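Local coordinates for elongation factor 1-beta (Pyrococcus horikoshii OT-3, PDB 7CSL), which probably promotes the exchange of GDP for GTP on elongation factor 1-alpha, so that the factor can again bind aminoacyl-tRNA for protein synthesis, at residues N5-I10 / Y56-D61; P33-L38 / E63-D68. All coordinates share one frame; numbering follows the deposited sequence.

Contact 1 of 2, residues N5-I10 / Y56-D61; sequences NLVGVI and YVLGRD
Backbone hydrogen bonds join residues 6-10 and 56-59 as antiparallel neighbours. Gly-8 and Val-57 form a hydrogen-bonded pair. Gly-8 N gives a nearly straight bond of 2.8 Å to Val-57 O (169° at the hydrogen), and Val-57 N returns one to Gly-8 O. Gly-59 N binds Leu-6 O at 2.7 Å. Beyond this the register slips in a classic beta bulge. Asn-5 N and Leu-6 N both donate to Gly-59 O, the first in the carbonyl plane at 3.0 Å, the second from above it. These are two central strands, 6-14 and 50-59, of the four-stranded antiparallel sheet in the EF-1 guanine nucleotide exchange domain, and helix 67-75 packs on the face that carries Leu-6 and Val-57.

Side-chain polar contacts sit at the bulge. Asn-5 CG lies between its backbone N and carbonyl carbon (chi1 63°). This turns OD1 to take the N-H of Asp-61 on a lone pair at 2.9 Å. A water links Asn-5 ND2 to Asp-61 O. The amide also stacks on the Arg-60 guanidinium, planes 21° apart; Arg-60 NE is held by Glu-62.

Apolar contacts lie on both faces. Val-9 runs alongside Tyr-56, with Val-9 CG2 3.6 Å from Tyr-56 CE2. Val-7 CG2 touches Leu-58 CD2. On the helix side, Ile-10 CD1 meets Val-57 CG2 at 3.9 Å.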
ATOM      1  N   ASN C   5      10.355  15.244  -0.638  1.00 43.81           N
ATOM      2  CA  ASN C   5       9.800  14.558  -1.805  1.00 42.57           C
ATOM      3  C   ASN C   5       8.808  13.424  -1.513  1.00 43.56           C
ATOM      4  O   ASN C   5       8.436  12.715  -2.427  1.00 39.44           O
ATOM      5  CB  ASN C   5      10.941  14.085  -2.702  1.00 42.67           C
ATOM      6  CG  ASN C   5      11.819  13.075  -2.026  1.00 42.40           C
ATOM      7  OD1 ASN C   5      11.542  12.638  -0.930  1.00 41.74           O
ATOM      8  ND2 ASN C   5      12.884  12.680  -2.690  1.00 48.18           N
ATOM      9  N   LEU C   6       8.368  13.302  -0.256  1.00 38.35           N
ATOM     10  CA  LEU C   6       7.524  12.210   0.218  1.00 39.93           C
ATOM     11  C   LEU C   6       6.436  12.757   1.172  1.00 37.96           C
ATOM     12  O   LEU C   6       6.712  13.562   2.047  1.00 37.37           O
ATOM     13  CB  LEU C   6       8.403  11.205   0.939  1.00 38.43           C
ATOM     14  CG  LEU C   6       7.925   9.795   1.168  1.00 42.58           C
ATOM     15  CD1 LEU C   6       7.518   9.126  -0.170  1.00 40.88           C
ATOM     16  CD2 LEU C   6       9.010   9.014   1.894  1.00 42.08           C
ATOM     17  N   VAL C   7       5.179  12.408   0.910  1.00 40.32           N
ATOM     18  CA  VAL C   7       4.098  12.678   1.843  1.00 42.09           C
ATOM     19  C   VAL C   7       3.648  11.351   2.477  1.00 40.10           C
ATOM     20  O   VAL C   7       3.510  10.342   1.798  1.00 36.55           O
ATOM     21  CB  VAL C   7       2.951  13.433   1.155  1.00 42.42           C
ATOM     22  CG1 VAL C   7       2.185  12.526   0.224  1.00 44.36           C
ATOM     23  CG2 VAL C   7       2.028  14.034   2.194  1.00 49.75           C
ATOM     24  N   GLY C   8       3.504  11.328   3.787  1.00 37.71           N
ATOM     25  CA  GLY C   8       2.919  10.161   4.467  1.00 37.91           C
ATOM     26  C   GLY C   8       1.688  10.587   5.240  1.00 39.77           C
ATOM     27  O   GLY C   8       1.772  11.525   6.038  1.00 34.78           O
ATOM     28  N   VAL C   9       0.539   9.944   5.008  1.00 35.08           N
ATOM     29  CA  VAL C   9      -0.690  10.309   5.747  1.00 36.10           C
ATOM     30  C   VAL C   9      -0.740   9.501   7.011  1.00 37.06           C
ATOM     31  O   VAL C   9      -0.745   8.275   6.919  1.00 39.89           O
ATOM     32  CB  VAL C   9      -1.925  10.143   4.875  1.00 43.98           C
ATOM     33  CG1 VAL C   9      -3.230  10.551   5.612  1.00 41.59           C
ATOM     34  CG2 VAL C   9      -1.730  10.955   3.608  1.00 43.05           C
ATOM     35  N   ILE C  10      -0.681  10.164   8.187  1.00 33.43           N
ATOM     36  CA  ILE C  10      -0.775   9.477   9.474  1.00 34.61           C
ATOM     37  C   ILE C  10      -2.127   9.730  10.158  1.00 35.71           C
ATOM     38  O   ILE C  10      -2.448  10.865  10.467  1.00 30.52           O
ATOM     39  CB  ILE C  10       0.381   9.870  10.489  1.00 34.28           C
ATOM     40  CG1 ILE C  10       1.754   9.486   9.924  1.00 36.48           C
ATOM     41  CG2 ILE C  10       0.114   9.193  11.820  1.00 34.07           C
ATOM     42  CD1 ILE C  10       2.935   9.905  10.785  1.00 36.43           C
ATOM     43  N   TYR C  56      -0.832  15.099   7.076  1.00 34.60           N
ATOM     44  CA  TYR C  56      -0.078  14.948   5.828  1.00 32.32           C
ATOM     45  C   TYR C  56       1.362  15.348   6.134  1.00 36.32           C
ATOM     46  O   TYR C  56       1.759  16.506   5.971  1.00 42.56           O
ATOM     47  CB  TYR C  56      -0.728  15.757   4.727  1.00 38.66           C
ATOM     48  CG  TYR C  56      -2.058  15.173   4.349  1.00 36.11           C
ATOM     49  CD1 TYR C  56      -3.148  15.221   5.239  1.00 37.63           C
ATOM     50  CD2 TYR C  56      -2.234  14.521   3.145  1.00 42.25           C
ATOM     51  CE1 TYR C  56      -4.362  14.629   4.933  1.00 42.03           C
ATOM     52  CE2 TYR C  56      -3.469  13.945   2.808  1.00 40.76           C
ATOM     53  CZ  TYR C  56      -4.533  14.004   3.711  1.00 42.60           C
ATOM     54  OH  TYR C  56      -5.775  13.438   3.417  1.00 48.60           O
ATOM     55  N   VAL C  57       2.131  14.377   6.604  1.00 33.60           N
ATOM     56  CA  VAL C  57       3.523  14.623   7.007  1.00 33.68           C
ATOM     57  C   VAL C  57       4.419  14.613   5.764  1.00 36.68           C
ATOM     58  O   VAL C  57       4.353  13.677   4.991  1.00 36.15           O
ATOM     59  CB  VAL C  57       4.000  13.575   8.021  1.00 35.42           C
ATOM     60  CG1 VAL C  57       5.389  13.897   8.586  1.00 34.81           C
ATOM     61  CG2 VAL C  57       3.024  13.491   9.215  1.00 37.75           C
ATOM     62  N   LEU C  58       5.291  15.630   5.647  1.00 35.13           N
ATOM     63  CA  LEU C  58       6.286  15.741   4.607  1.00 35.65           C
ATOM     64  C   LEU C  58       7.609  15.156   5.068  1.00 33.90           C
ATOM     65  O   LEU C  58       8.097  15.408   6.194  1.00 34.84           O
ATOM     66  CB  LEU C  58       6.495  17.209   4.198  1.00 34.94           C
ATOM     67  CG  LEU C  58       5.204  17.926   3.828  1.00 40.01           C
ATOM     68  CD1 LEU C  58       5.418  19.408   3.634  1.00 38.44           C
ATOM     69  CD2 LEU C  58       4.598  17.239   2.594  1.00 43.71           C
ATOM     70  N   GLY C  59       8.211  14.390   4.196  1.00 33.43           N
ATOM     71  CA  GLY C  59       9.505  13.778   4.476  1.00 31.71           C
ATOM     72  C   GLY C  59      10.335  13.588   3.220  1.00 36.30           C
ATOM     73  O   GLY C  59      10.092  14.239   2.195  1.00 37.18           O
ATOM     74  N   ARG C  60      11.288  12.654   3.304  1.00 38.89           N
ATOM     75  CA  ARG C  60      12.231  12.346   2.226  1.00 42.47           C
ATOM     76  C   ARG C  60      12.346  10.845   1.975  1.00 37.77           C
ATOM     77  O   ARG C  60      12.353  10.043   2.887  1.00 38.07           O
ATOM     78  CB  ARG C  60      13.634  12.909   2.524  1.00 41.36           C
ATOM     79  CG  ARG C  60      13.711  14.407   2.291  1.00 44.95           C
ATOM     80  CD  ARG C  60      15.138  14.885   2.082  1.00 50.33           C
ATOM     81  NE  ARG C  60      15.671  14.545   0.758  1.00 56.10           N
ATOM     82  CZ  ARG C  60      15.322  15.127  -0.400  1.00 60.67           C
ATOM     83  NH1 ARG C  60      14.401  16.090  -0.461  1.00 61.06           N
ATOM     84  NH2 ARG C  60      15.889  14.717  -1.530  1.00 64.36           N
ATOM     85  N   ASP C  61      12.468  10.482   0.710  1.00 44.87           N
ATOM     86  CA  ASP C  61      12.462   9.093   0.345  1.00 42.18           C
ATOM     87  C   ASP C  61      13.916   8.604   0.428  1.00 44.82           C
ATOM     88  O   ASP C  61      14.565   8.412  -0.595  1.00 47.95           O
ATOM     89  CB  ASP C  61      11.857   8.969  -1.042  1.00 40.87           C
ATOM     90  CG  ASP C  61      11.742   7.567  -1.510  1.00 43.58           C
ATOM     91  OD1 ASP C  61      12.158   6.620  -0.786  1.00 46.02           O
ATOM     92  OD2 ASP C  61      11.232   7.436  -2.653  1.00 41.27           O
TER
HETATM   93  O   HOH W   1      15.029  11.088  -2.018  1.00 54.30           O

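Contact 2 of 2, residues P33-L38 / E63-D68; sequences PEKYGL and EGYSFD
Two tyrosines and a lysine carry this contact. It joins the type I beta turn Pro-33 to Tyr-36, which leads into strand 37-47, to the loop that enters helix 67-75. Lys-35 lies over one face of the Tyr-65 ring. Its CE sits above the ring centre as a CH-pi contact, 3.8 Å from the Tyr-65 centroid. Its NZ stands farther out over the same face, 5.0 Å from that centroid and almost along the ring normal, so the pair is also cation-pi. The Lys-35 chain is extended through chi2 and chi3 and bends at its last torsion.

The Tyr-65 ring turns its edge to the face of Tyr-36 in an offset edge-to-face pair, planes 76° apart. The nearest ring carbons are Tyr-65 CD2 and Tyr-36 CE1, 3.7 Å apart. Tyr-36 reaches past Tyr-65, and its OH accepts a bond from Ser-66 N at 3.1 Å (163° at the hydrogen). An alanine in place of Tyr-65 would remove the ring under Lys-35 and beside Tyr-36, and would probably loosen the turn from the loop.

Several features position these groups. Tyr-36 N bonds to Pro-33 O and closes the turn, while Pro-33 CB lies in plane at the edge of the Tyr-36 ring. Gly-64 has positive phi, a backbone setting in which a CB would collide with the carbonyl O of Glu-63, so glycine suits it. Ser-66 is the N-cap of the helix, and its OG takes the N-H of Glu-69. Val-57 and Val-70 also pack on Tyr-36. A water donates to Lys-35 O at 3.0 Å and bonds to Tyr-65 OH at 2.8 Å.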
ATOM      1  N   PRO C  33       9.137  15.735  14.405  1.00 38.88           N
ATOM      2  CA  PRO C  33      10.545  16.167  14.423  1.00 40.05           C
ATOM      3  C   PRO C  33      10.918  17.189  13.347  1.00 42.59           C
ATOM      4  O   PRO C  33      10.325  17.201  12.260  1.00 48.14           O
ATOM      5  CB  PRO C  33      11.309  14.869  14.227  1.00 40.09           C
ATOM      6  CG  PRO C  33      10.389  13.790  14.677  1.00 41.40           C
ATOM      7  CD  PRO C  33       9.009  14.271  14.325  1.00 42.96           C
ATOM      8  N   GLU C  34      11.932  18.000  13.653  1.00 46.29           N
ATOM      9  CA  GLU C  34      12.313  19.159  12.863  1.00 49.22           C
ATOM     10  C   GLU C  34      12.541  18.871  11.377  1.00 41.33           C
ATOM     11  O   GLU C  34      12.176  19.704  10.558  1.00 41.24           O
ATOM     12  CB  GLU C  34      13.567  19.862  13.444  1.00 51.58           C
ATOM     13  CG  GLU C  34      13.885  21.217  12.786  1.00 50.95           C
ATOM     14  CD  GLU C  34      15.213  21.843  13.242  1.00 60.43           C
ATOM     15  OE1 GLU C  34      15.603  21.647  14.415  1.00 62.59           O
ATOM     16  OE2 GLU C  34      15.862  22.560  12.431  1.00 59.53           O
ATOM     17  N   LYS C  35      13.159  17.746  11.036  1.00 37.39           N
ATOM     18  CA  LYS C  35      13.422  17.431   9.626  1.00 39.58           C
ATOM     19  C   LYS C  35      12.165  16.969   8.862  1.00 41.23           C
ATOM     20  O   LYS C  35      12.254  16.843   7.652  1.00 44.46           O
ATOM     21  CB  LYS C  35      14.546  16.404   9.411  1.00 42.57           C
ATOM     22  CG  LYS C  35      14.280  14.972   9.849  1.00 47.00           C
ATOM     23  CD  LYS C  35      15.528  14.121   9.571  1.00 48.60           C
ATOM     24  CE  LYS C  35      15.292  12.621   9.682  1.00 50.79           C
ATOM     25  NZ  LYS C  35      14.656  12.281  10.980  1.00 58.27           N
ATOM     26  N   TYR C  36      11.031  16.751   9.540  1.00 38.82           N
ATOM     27  CA  TYR C  36       9.742  16.516   8.836  1.00 37.09           C
ATOM     28  C   TYR C  36       8.988  17.832   8.737  1.00 38.75           C
ATOM     29  O   TYR C  36       9.269  18.764   9.469  1.00 45.21           O
ATOM     30  CB  TYR C  36       8.926  15.451   9.549  1.00 35.91           C
ATOM     31  CG  TYR C  36       9.648  14.155   9.715  1.00 37.70           C
ATOM     32  CD1 TYR C  36       9.627  13.189   8.727  1.00 38.73           C
ATOM     33  CD2 TYR C  36      10.369  13.883  10.860  1.00 40.63           C
ATOM     34  CE1 TYR C  36      10.305  12.001   8.895  1.00 43.79           C
ATOM     35  CE2 TYR C  36      11.049  12.699  11.032  1.00 36.46           C
ATOM     36  CZ  TYR C  36      11.020  11.768  10.045  1.00 40.93           C
ATOM     37  OH  TYR C  36      11.665  10.583  10.184  1.00 39.85           O
ATOM     38  N   GLY C  37       8.061  17.917   7.806  1.00 37.12           N
ATOM     39  CA  GLY C  37       7.207  19.059   7.694  1.00 38.01           C
ATOM     40  C   GLY C  37       5.803  18.596   7.723  1.00 34.02           C
ATOM     41  O   GLY C  37       5.549  17.421   7.866  1.00 40.29           O
ATOM     42  N   LEU C  38       4.876  19.519   7.537  1.00 36.76           N
ATOM     43  CA  LEU C  38       3.462  19.208   7.617  1.00 38.94           C
ATOM     44  C   LEU C  38       2.722  19.981   6.554  1.00 39.17           C
ATOM     45  O   LEU C  38       2.763  21.199   6.550  1.00 33.65           O
ATOM     46  CB  LEU C  38       2.932  19.600   9.005  1.00 39.38           C
ATOM     47  CG  LEU C  38       1.472  19.309   9.287  1.00 37.72           C
ATOM     48  CD1 LEU C  38       1.180  17.815   9.292  1.00 38.90           C
ATOM     49  CD2 LEU C  38       1.086  19.866  10.636  1.00 40.56           C
ATOM     50  N   GLU C  63      16.863   6.544   3.609  1.00 51.00           N
ATOM     51  CA  GLU C  63      17.184   5.993   4.949  1.00 50.89           C
ATOM     52  C   GLU C  63      17.271   7.142   5.947  1.00 44.70           C
ATOM     53  O   GLU C  63      17.688   8.243   5.596  1.00 41.94           O
ATOM     54  CB  GLU C  63      18.533   5.229   4.947  1.00 57.79           C
ATOM     55  CG  GLU C  63      18.862   4.518   6.267  1.00 64.35           C
ATOM     56  CD  GLU C  63      19.841   3.338   6.138  1.00 73.57           C
ATOM     57  OE1 GLU C  63      20.295   3.019   5.020  1.00 73.16           O
ATOM     58  OE2 GLU C  63      20.163   2.711   7.174  1.00 80.64           O
ATOM     59  N   GLY C  64      16.884   6.881   7.185  1.00 40.62           N
ATOM     60  CA  GLY C  64      16.827   7.911   8.209  1.00 44.58           C
ATOM     61  C   GLY C  64      15.454   8.567   8.347  1.00 44.63           C
ATOM     62  O   GLY C  64      15.163   9.148   9.378  1.00 47.03           O
ATOM     63  N   TYR C  65      14.618   8.486   7.316  1.00 43.47           N
ATOM     64  CA  TYR C  65      13.240   8.996   7.403  1.00 45.41           C
ATOM     65  C   TYR C  65      12.240   7.848   7.531  1.00 44.22           C
ATOM     66  O   TYR C  65      12.347   6.810   6.870  1.00 43.72           O
ATOM     67  CB  TYR C  65      12.886   9.857   6.213  1.00 43.69           C
ATOM     68  CG  TYR C  65      13.585  11.202   6.140  1.00 46.82           C
ATOM     69  CD1 TYR C  65      14.973  11.294   5.861  1.00 45.29           C
ATOM     70  CD2 TYR C  65      12.866  12.383   6.276  1.00 43.61           C
ATOM     71  CE1 TYR C  65      15.594  12.527   5.725  1.00 46.63           C
ATOM     72  CE2 TYR C  65      13.497  13.625   6.174  1.00 45.98           C
ATOM     73  CZ  TYR C  65      14.858  13.694   5.895  1.00 42.71           C
ATOM     74  OH  TYR C  65      15.456  14.930   5.807  1.00 39.69           O
ATOM     75  N   SER C  66      11.293   8.063   8.419  1.00 39.10           N
ATOM     76  CA  SER C  66      10.310   7.082   8.765  1.00 40.79           C
ATOM     77  C   SER C  66       9.086   7.827   9.261  1.00 36.72           C
ATOM     78  O   SER C  66       9.146   8.576  10.246  1.00 34.72           O
ATOM     79  CB  SER C  66      10.863   6.163   9.845  1.00 44.46           C
ATOM     80  OG  SER C  66       9.846   5.436  10.460  1.00 42.97           O
ATOM     81  N   PHE C  67       7.966   7.645   8.579  1.00 33.30           N
ATOM     82  CA  PHE C  67       6.688   8.127   9.120  1.00 32.66           C
ATOM     83  C   PHE C  67       6.257   7.263  10.320  1.00 34.81           C
ATOM     84  O   PHE C  67       5.555   7.751  11.182  1.00 35.12           O
ATOM     85  CB  PHE C  67       5.609   8.194   8.019  1.00 32.70           C
ATOM     86  CG  PHE C  67       5.992   9.082   6.891  1.00 35.07           C
ATOM     87  CD1 PHE C  67       6.185  10.454   7.100  1.00 34.52           C
ATOM     88  CD2 PHE C  67       6.260   8.560   5.643  1.00 37.83           C
ATOM     89  CE1 PHE C  67       6.584  11.275   6.073  1.00 36.05           C
ATOM     90  CE2 PHE C  67       6.652   9.382   4.614  1.00 39.02           C
ATOM     91  CZ  PHE C  67       6.823  10.754   4.833  1.00 35.51           C
ATOM     92  N   ASP C  68       6.748   6.027  10.428  1.00 36.40           N
ATOM     93  CA  ASP C  68       6.451   5.187  11.581  1.00 38.98           C
ATOM     94  C   ASP C  68       6.986   5.789  12.885  1.00 42.48           C
ATOM     95  O   ASP C  68       6.368   5.622  13.921  1.00 43.73           O
ATOM     96  CB  ASP C  68       7.032   3.758  11.417  1.00 43.32           C
ATOM     97  CG  ASP C  68       6.084   2.795  10.670  1.00 45.79           C
ATOM     98  OD1 ASP C  68       5.128   3.237  10.013  1.00 52.83           O
ATOM     99  OD2 ASP C  68       6.308   1.583  10.743  1.00 43.76           O
TER
HETATM  100  O   HOH W   2      13.916  17.152   5.167  1.00 49.15           O

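How the contacts relate
The two contacts touch, with centres about 8 Å apart, and their segments alternate along the chain. Contact 1 pairs two strands inside the sheet; contact 2 ties the loops that precede strand 37-47 and helix 67-75. Strand 50-59 joins them. Leu-58 N probably bonds to Gly-37 O at 2.9 Å, which carries the sheet on to the next strand. Phe-67 packs against the sheet, its CE1 3.5 Å from Val-57 O and its carbonyl O 3.4 Å from Ile-10 CD1. Arg-60 O is 3.4 Å from Tyr-65 CB. The chain of a different protein also reaches both contacts: Asp-61, salt-bridged to Arg-90 of its own chain, bonds to that protein's backbone, and Asp-68 pairs with one of its basic side chains.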